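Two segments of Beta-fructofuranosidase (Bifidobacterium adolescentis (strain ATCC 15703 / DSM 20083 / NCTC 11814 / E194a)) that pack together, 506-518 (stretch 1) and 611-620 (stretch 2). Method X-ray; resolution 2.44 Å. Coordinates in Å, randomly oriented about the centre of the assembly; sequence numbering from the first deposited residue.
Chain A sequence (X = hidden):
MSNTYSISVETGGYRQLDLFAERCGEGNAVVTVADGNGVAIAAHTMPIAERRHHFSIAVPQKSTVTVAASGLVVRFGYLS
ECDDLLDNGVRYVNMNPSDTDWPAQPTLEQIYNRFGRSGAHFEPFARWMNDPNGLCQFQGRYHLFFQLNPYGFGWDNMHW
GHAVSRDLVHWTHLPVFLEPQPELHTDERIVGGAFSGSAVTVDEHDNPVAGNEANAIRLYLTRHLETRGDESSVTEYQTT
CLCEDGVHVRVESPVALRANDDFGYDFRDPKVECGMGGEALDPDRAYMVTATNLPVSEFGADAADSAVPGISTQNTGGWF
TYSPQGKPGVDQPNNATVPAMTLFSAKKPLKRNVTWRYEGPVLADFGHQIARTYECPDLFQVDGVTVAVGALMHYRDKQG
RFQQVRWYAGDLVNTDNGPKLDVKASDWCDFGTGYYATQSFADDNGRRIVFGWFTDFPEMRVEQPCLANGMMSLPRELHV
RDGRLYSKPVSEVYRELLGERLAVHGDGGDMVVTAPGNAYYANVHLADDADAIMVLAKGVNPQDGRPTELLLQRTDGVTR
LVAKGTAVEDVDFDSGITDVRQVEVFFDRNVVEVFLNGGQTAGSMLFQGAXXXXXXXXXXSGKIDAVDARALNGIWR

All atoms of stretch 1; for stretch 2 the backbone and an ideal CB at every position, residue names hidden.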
ATOM      1  N   GLY A 506      13.176  -7.453  35.807  1.00 67.02           N
ATOM      2  CA  GLY A 506      12.020  -8.124  36.372  1.00 71.58           C
ATOM      3  C   GLY A 506      11.186  -7.208  37.253  1.00 78.54           C
ATOM      4  O   GLY A 506      11.715  -6.367  37.978  1.00 81.96           O
ATOM      5  N   ASP A 507       9.864  -7.395  37.182  1.00 84.50           N
ATOM      6  CA  ASP A 507       8.899  -6.653  37.990  1.00 88.47           C
ATOM      7  C   ASP A 507       7.896  -7.658  38.567  1.00 89.99           C
ATOM      8  O   ASP A 507       6.711  -7.645  38.224  1.00 88.53           O
ATOM      9  CB  ASP A 507       8.202  -5.565  37.163  1.00 87.81           C
ATOM     10  CG  ASP A 507       7.303  -4.668  38.003  1.00 90.88           C
ATOM     11  OD1 ASP A 507       7.272  -4.829  39.242  1.00 92.92           O
ATOM     12  OD2 ASP A 507       6.619  -3.800  37.419  1.00 90.72           O
ATOM     13  N   GLY A 508       8.387  -8.535  39.442  1.00 91.19           N
ATOM     14  CA  GLY A 508       7.559  -9.537  40.087  1.00 93.43           C
ATOM     15  C   GLY A 508       6.772 -10.398  39.122  1.00 92.73           C
ATOM     16  O   GLY A 508       5.560 -10.217  38.967  1.00 92.84           O
ATOM     17  N   GLY A 509       7.446 -11.341  38.463  1.00 92.21           N
ATOM     18  CA  GLY A 509       6.824 -12.163  37.450  1.00 91.82           C
ATOM     19  C   GLY A 509       6.692 -11.514  36.090  1.00 90.24           C
ATOM     20  O   GLY A 509       6.602 -12.229  35.084  1.00 92.51           O
ATOM     21  N   ASP A 510       6.674 -10.186  36.023  1.00 86.07           N
ATOM     22  CA  ASP A 510       6.654  -9.476  34.753  1.00 81.17           C
ATOM     23  C   ASP A 510       8.076  -9.239  34.264  1.00 75.31           C
ATOM     24  O   ASP A 510       8.963  -8.883  35.045  1.00 78.87           O
ATOM     25  CB  ASP A 510       5.932  -8.132  34.894  1.00 83.32           C
ATOM     26  CG  ASP A 510       4.433  -8.247  34.703  1.00 82.65           C
ATOM     27  OD1 ASP A 510       3.944  -9.366  34.450  1.00 83.48           O
ATOM     28  OD2 ASP A 510       3.741  -7.213  34.801  1.00 81.51           O
ATOM     29  N   MET A 511       8.288  -9.448  32.971  1.00 69.26           N
ATOM     30  CA  MET A 511       9.515  -9.033  32.303  1.00 67.14           C
ATOM     31  C   MET A 511       9.252  -7.702  31.614  1.00 61.31           C
ATOM     32  O   MET A 511       8.281  -7.571  30.861  1.00 60.87           O
ATOM     33  CB  MET A 511       9.981 -10.085  31.295  1.00 64.29           C
ATOM     34  CG  MET A 511      10.262 -11.448  31.912  1.00 69.38           C
ATOM     35  SD  MET A 511      10.968 -12.626  30.742  1.00 72.13           S
ATOM     36  CE  MET A 511      11.071 -14.099  31.759  1.00 71.95           C
ATOM     37  N   VAL A 512      10.102  -6.714  31.884  1.00 56.87           N
ATOM     38  CA  VAL A 512       9.873  -5.339  31.454  1.00 57.53           C
ATOM     39  C   VAL A 512      11.065  -4.875  30.629  1.00 57.23           C
ATOM     40  O   VAL A 512      12.220  -5.089  31.017  1.00 59.59           O
ATOM     41  CB  VAL A 512       9.637  -4.402  32.654  1.00 58.22           C
ATOM     42  CG1 VAL A 512       9.418  -2.973  32.183  1.00 51.99           C
ATOM     43  CG2 VAL A 512       8.450  -4.881  33.479  1.00 58.91           C
ATOM     44  N   VAL A 513      10.780  -4.243  29.492  1.00 47.53           N
ATOM     45  CA  VAL A 513      11.790  -3.645  28.627  1.00 49.46           C
ATOM     46  C   VAL A 513      11.355  -2.218  28.322  1.00 51.61           C
ATOM     47  O   VAL A 513      10.250  -2.001  27.807  1.00 49.86           O
ATOM     48  CB  VAL A 513      11.985  -4.439  27.325  1.00 45.04           C
ATOM     49  CG1 VAL A 513      12.814  -3.636  26.333  1.00 44.41           C
ATOM     50  CG2 VAL A 513      12.646  -5.777  27.610  1.00 45.82           C
ATOM     51  N   THR A 514      12.212  -1.250  28.640  1.00 50.28           N
ATOM     52  CA  THR A 514      11.949   0.141  28.292  1.00 50.55           C
ATOM     53  C   THR A 514      12.365   0.396  26.849  1.00 50.08           C
ATOM     54  O   THR A 514      13.488   0.075  26.452  1.00 54.80           O
ATOM     55  CB  THR A 514      12.694   1.088  29.235  1.00 52.68           C
ATOM     56  OG1 THR A 514      12.274   0.850  30.583  1.00 53.85           O
ATOM     57  CG2 THR A 514      12.404   2.538  28.873  1.00 53.64           C
ATOM     58  N   ALA A 515      11.455   0.975  26.065  1.00 48.90           N
ATOM     59  CA  ALA A 515      11.688   1.167  24.642  1.00 45.33           C
ATOM     60  C   ALA A 515      12.009   2.625  24.360  1.00 55.49           C
ATOM     61  O   ALA A 515      11.105   3.471  24.437  1.00 64.28           O
ATOM     62  CB  ALA A 515      10.467   0.728  23.839  1.00 41.67           C
ATOM     63  N   PRO A 516      13.251   2.969  24.020  1.00 60.67           N
ATOM     64  CA  PRO A 516      13.576   4.373  23.725  1.00 60.20           C
ATOM     65  C   PRO A 516      12.859   4.838  22.467  1.00 55.71           C
ATOM     66  O   PRO A 516      12.876   4.157  21.440  1.00 55.90           O
ATOM     67  CB  PRO A 516      15.099   4.358  23.534  1.00 56.76           C
ATOM     68  CG  PRO A 516      15.562   3.047  24.106  1.00 57.46           C
ATOM     69  CD  PRO A 516      14.428   2.094  23.908  1.00 60.58           C
ATOM     70  N   GLY A 517      12.222   6.004  22.558  1.00 51.70           N
ATOM     71  CA  GLY A 517      11.475   6.540  21.438  1.00 51.29           C
ATOM     72  C   GLY A 517      10.260   5.739  21.033  1.00 47.69           C
ATOM     73  O   GLY A 517       9.693   5.999  19.967  1.00 48.82           O
ATOM     74  N   ASN A 518       9.848   4.769  21.855  1.00 47.94           N
ATOM     75  CA  ASN A 518       8.689   3.913  21.584  1.00 52.33           C
ATOM     76  C   ASN A 518       8.796   3.227  20.223  1.00 56.07           C
ATOM     77  O   ASN A 518       7.807   3.077  19.502  1.00 55.34           O
ATOM     78  CB  ASN A 518       7.378   4.693  21.697  1.00 47.87           C
ATOM     79  CG  ASN A 518       6.238   3.831  22.199  1.00 51.88           C
ATOM     80  OD1 ASN A 518       6.364   2.607  22.275  1.00 48.48           O
ATOM     81  ND2 ASN A 518       5.120   4.462  22.553  1.00 49.69           N
ATOM     82  N   UNK A 611       3.928   9.503  22.873  1.00 46.61           N
ATOM     83  CA  UNK A 611       5.202  10.075  22.462  1.00 51.71           C
ATOM     84  C   UNK A 611       6.245   9.871  23.553  1.00 56.83           C
ATOM     85  O   UNK A 611       5.926   9.770  24.741  1.00 60.84           O
ATOM     86  CB  UNK A 611       5.048  11.563  22.139  1.00 51.71           C
ATOM     87  N   UNK A 612       7.506   9.807  23.139  1.00 52.51           N
ATOM     88  CA  UNK A 612       8.580   9.557  24.078  1.00 49.73           C
ATOM     89  C   UNK A 612       8.893   8.082  24.201  1.00 51.40           C
ATOM     90  O   UNK A 612       8.884   7.357  23.203  1.00 54.83           O
ATOM     91  CB  UNK A 612       8.224  10.130  25.451  1.00 49.73           C
ATOM     92  N   UNK A 613       9.155   7.620  25.418  1.00 56.40           N
ATOM     93  CA  UNK A 613       9.555   6.237  25.626  1.00 56.79           C
ATOM     94  C   UNK A 613       8.338   5.325  25.737  1.00 55.41           C
ATOM     95  O   UNK A 613       7.270   5.728  26.205  1.00 56.77           O
ATOM     96  CB  UNK A 613      10.422   6.118  26.881  1.00 56.79           C
ATOM     97  N   UNK A 614       8.517   4.081  25.291  1.00 54.53           N
ATOM     98  CA  UNK A 614       7.528   3.042  25.444  1.00 53.15           C
ATOM     99  C   UNK A 614       7.948   2.002  26.468  1.00 56.77           C
ATOM    100  O   UNK A 614       8.899   2.181  27.230  1.00 60.44           O
ATOM    101  CB  UNK A 614       7.261   2.372  24.095  1.00 53.15           C
ATOM    102  N   UNK A 615       7.211   0.893  26.472  1.00 54.75           N
ATOM    103  CA  UNK A 615       7.487  -0.187  27.408  1.00 50.15           C
ATOM    104  C   UNK A 615       6.867  -1.477  26.889  1.00 50.10           C
ATOM    105  O   UNK A 615       5.728  -1.479  26.416  1.00 55.83           O
ATOM    106  CB  UNK A 615       6.955   0.148  28.803  1.00 50.15           C
ATOM    107  N   UNK A 616       7.630  -2.563  26.979  1.00 50.95           N
ATOM    108  CA  UNK A 616       7.164  -3.903  26.648  1.00 48.62           C
ATOM    109  C   UNK A 616       7.080  -4.721  27.927  1.00 51.60           C
ATOM    110  O   UNK A 616       8.038  -4.760  28.706  1.00 52.43           O
ATOM    111  CB  UNK A 616       8.086  -4.575  25.628  1.00 48.62           C
ATOM    112  N   UNK A 617       5.939  -5.370  28.143  1.00 49.61           N
ATOM    113  CA  UNK A 617       5.687  -6.130  29.360  1.00 53.86           C
ATOM    114  C   UNK A 617       5.256  -7.536  28.974  1.00 58.03           C
ATOM    115  O   UNK A 617       4.357  -7.704  28.145  1.00 60.16           O
ATOM    116  CB  UNK A 617       4.627  -5.451  30.229  1.00 53.86           C
ATOM    117  N   UNK A 618       5.903  -8.540  29.565  1.00 57.69           N
ATOM    118  CA  UNK A 618       5.702  -9.935  29.194  1.00 58.85           C
ATOM    119  C   UNK A 618       5.431 -10.746  30.453  1.00 57.96           C
ATOM    120  O   UNK A 618       6.168 -10.635  31.438  1.00 59.29           O
ATOM    121  CB  UNK A 618       6.914 -10.486  28.440  1.00 58.85           C
ATOM    122  N   UNK A 619       4.379 -11.559  30.413  1.00 58.91           N
ATOM    123  CA  UNK A 619       4.037 -12.450  31.510  1.00 65.04           C
ATOM    124  C   UNK A 619       3.353 -13.681  30.940  1.00 63.15           C
ATOM    125  O   UNK A 619       2.633 -13.601  29.941  1.00 62.83           O
ATOM    126  CB  UNK A 619       3.143 -11.750  32.536  1.00 65.04           C
ATOM    127  N   UNK A 620       3.581 -14.820  31.591  1.00 62.11           N
ATOM    128  CA  UNK A 620       3.015 -16.086  31.153  1.00 61.64           C
ATOM    129  C   UNK A 620       2.732 -16.962  32.365  1.00 63.37           C
ATOM    130  O   UNK A 620       3.502 -16.971  33.329  1.00 71.14           O
ATOM    131  CB  UNK A 620       3.956 -16.797  30.178  1.00 61.64           C
TER

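Residues 614-620 run antiparallel to strand 510-515, and the backbone ladder fixes which side chains of the two strands meet. Position 611 precedes the strand, its CB directed away with nothing of stretch 1 within 5.5 Å; many residues would serve, and it is Asp611. At position 612, phi/psi of 92/-140° would jam a CB against the preceding carbonyl, which calls for glycine, and Gly612 is found.

The CB of position 613 points away overall, yet lies near the free amide of Gly517. A short side chain carrying an acceptor, such as Asp, Asn or Ser, would suit. The residue is Asp613, whose OD1 accepts a hydrogen bond from Gly517 N at 3.2 Å.

Position 614 pairs with Ala515 through two backbone hydrogen bonds, its N to Ala515 O at 2.8 Å and Ala515 N to its O at 3.1 Å. An ideal CB here would sit 2.0 Å from Asn518 OD1, a clash, so only glycine fits this arrangement. The residue is Gly614, which lets its CA approach Asn518 OD1 to 3.4 Å.

Position 615 shares a sheet face with Val512 and Thr514, where a polar or a beta-branched residue could lie. Glu615 extends along this face, its OE1 3.3 Å from Val512 CG1; a water bridges Glu615 OE1 (2.7 Å) and Thr514 OG1 (3.0 Å).

Position 616 faces the other way, beside Val513, and favours an aliphatic side chain. Leu616 supplies it, with its CB 4.2 Å from Val513 CB, while Leu616 N donates to Val513 O at 2.8 Å.

Position 617 returns to the face of Val512, and the carboxylates of Asp507 and Asp510 lie farther along it. A long basic side chain, Arg or Lys, would answer this charge. Arg617 does so: NH1 forms salt bridges with Asp507 OD2 (3.0 Å) and Asp510 OD2 (2.9 Å), both near the guanidinium plane, while Val512 CG2 covers one face, 3.6 Å from Arg617 NH2. Glu615 OE2 adds a salt bridge from within the strand, 3.0 Å from Arg617 NH2, so three acidic residues hold the guanidinium.

Position 618 lies beside Met511, where Val, Ile or Leu would be natural. Ile618 places its CB 4.2 Å from Met511 CB, and Met511 N donates to Ile618 O at 2.9 Å.

At position 619 the CB points toward stretch 1 and is already tight against Asp510 OD1, favouring a small residue. Ala619 brings its CB to 3.2 Å from that atom, Asp510 OD1. Position 620 is unconstrained by stretch 1; Ser620 occupies it, and a water links its backbone N to Gly509 O.

Stretch 2 611-620: DGDGELRIAS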
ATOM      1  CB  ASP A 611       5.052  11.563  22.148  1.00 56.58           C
ATOM      2  CG  ASP A 611       6.072  12.050  21.133  1.00 61.22           C
ATOM      3  OD1 ASP A 611       6.451  11.265  20.237  1.00 60.33           O
ATOM      4  OD2 ASP A 611       6.497  13.219  21.232  1.00 67.81           O
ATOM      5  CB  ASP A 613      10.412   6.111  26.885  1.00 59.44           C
ATOM      6  CG  ASP A 613      11.788   6.728  26.717  1.00 62.20           C
ATOM      7  OD1 ASP A 613      12.167   7.042  25.568  1.00 56.96           O
ATOM      8  OD2 ASP A 613      12.487   6.901  27.740  1.00 64.73           O
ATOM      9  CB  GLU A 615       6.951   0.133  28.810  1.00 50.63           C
ATOM     10  CG  GLU A 615       6.800  -1.083  29.718  1.00 53.63           C
ATOM     11  CD  GLU A 615       6.701  -0.715  31.189  1.00 58.20           C
ATOM     12  OE1 GLU A 615       7.677  -0.150  31.729  1.00 59.70           O
ATOM     13  OE2 GLU A 615       5.653  -0.996  31.808  1.00 57.57           O
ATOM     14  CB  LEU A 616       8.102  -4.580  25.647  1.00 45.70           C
ATOM     15  CG  LEU A 616       7.897  -6.079  25.439  1.00 44.52           C
ATOM     16  CD1 LEU A 616       6.562  -6.350  24.755  1.00 45.74           C
ATOM     17  CD2 LEU A 616       9.048  -6.669  24.641  1.00 44.23           C
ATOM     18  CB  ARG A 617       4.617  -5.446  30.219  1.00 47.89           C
ATOM     19  CG  ARG A 617       4.496  -5.981  31.633  1.00 60.15           C
ATOM     20  CD  ARG A 617       3.721  -5.012  32.518  1.00 55.63           C
ATOM     21  NE  ARG A 617       4.517  -3.843  32.883  1.00 56.97           N
ATOM     22  CZ  ARG A 617       5.144  -3.699  34.047  1.00 64.67           C
ATOM     23  NH1 ARG A 617       5.069  -4.652  34.967  1.00 65.38           N
ATOM     24  NH2 ARG A 617       5.846  -2.601  34.292  1.00 69.77           N
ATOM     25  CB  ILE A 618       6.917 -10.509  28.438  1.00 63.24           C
ATOM     26  CG1 ILE A 618       7.234  -9.657  27.210  1.00 59.47           C
ATOM     27  CG2 ILE A 618       6.668 -11.955  28.035  1.00 63.88           C
ATOM     28  CD1 ILE A 618       8.635  -9.851  26.690  1.00 61.87           C
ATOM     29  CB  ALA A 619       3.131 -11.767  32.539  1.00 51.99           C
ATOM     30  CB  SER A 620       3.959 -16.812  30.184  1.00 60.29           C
ATOM     31  OG  SER A 620       3.491 -18.114  29.879  1.00 58.18           O
TER
HETATM   32  O   HOH W   1       6.075 -14.840  33.691  1.00 51.53           O
HETATM   33  O   HOH W   2       9.499   1.820  31.263  1.00 56.85           O
HETATM   34  O   HOH W   3       5.416   0.821  24.213  1.00 44.21           O
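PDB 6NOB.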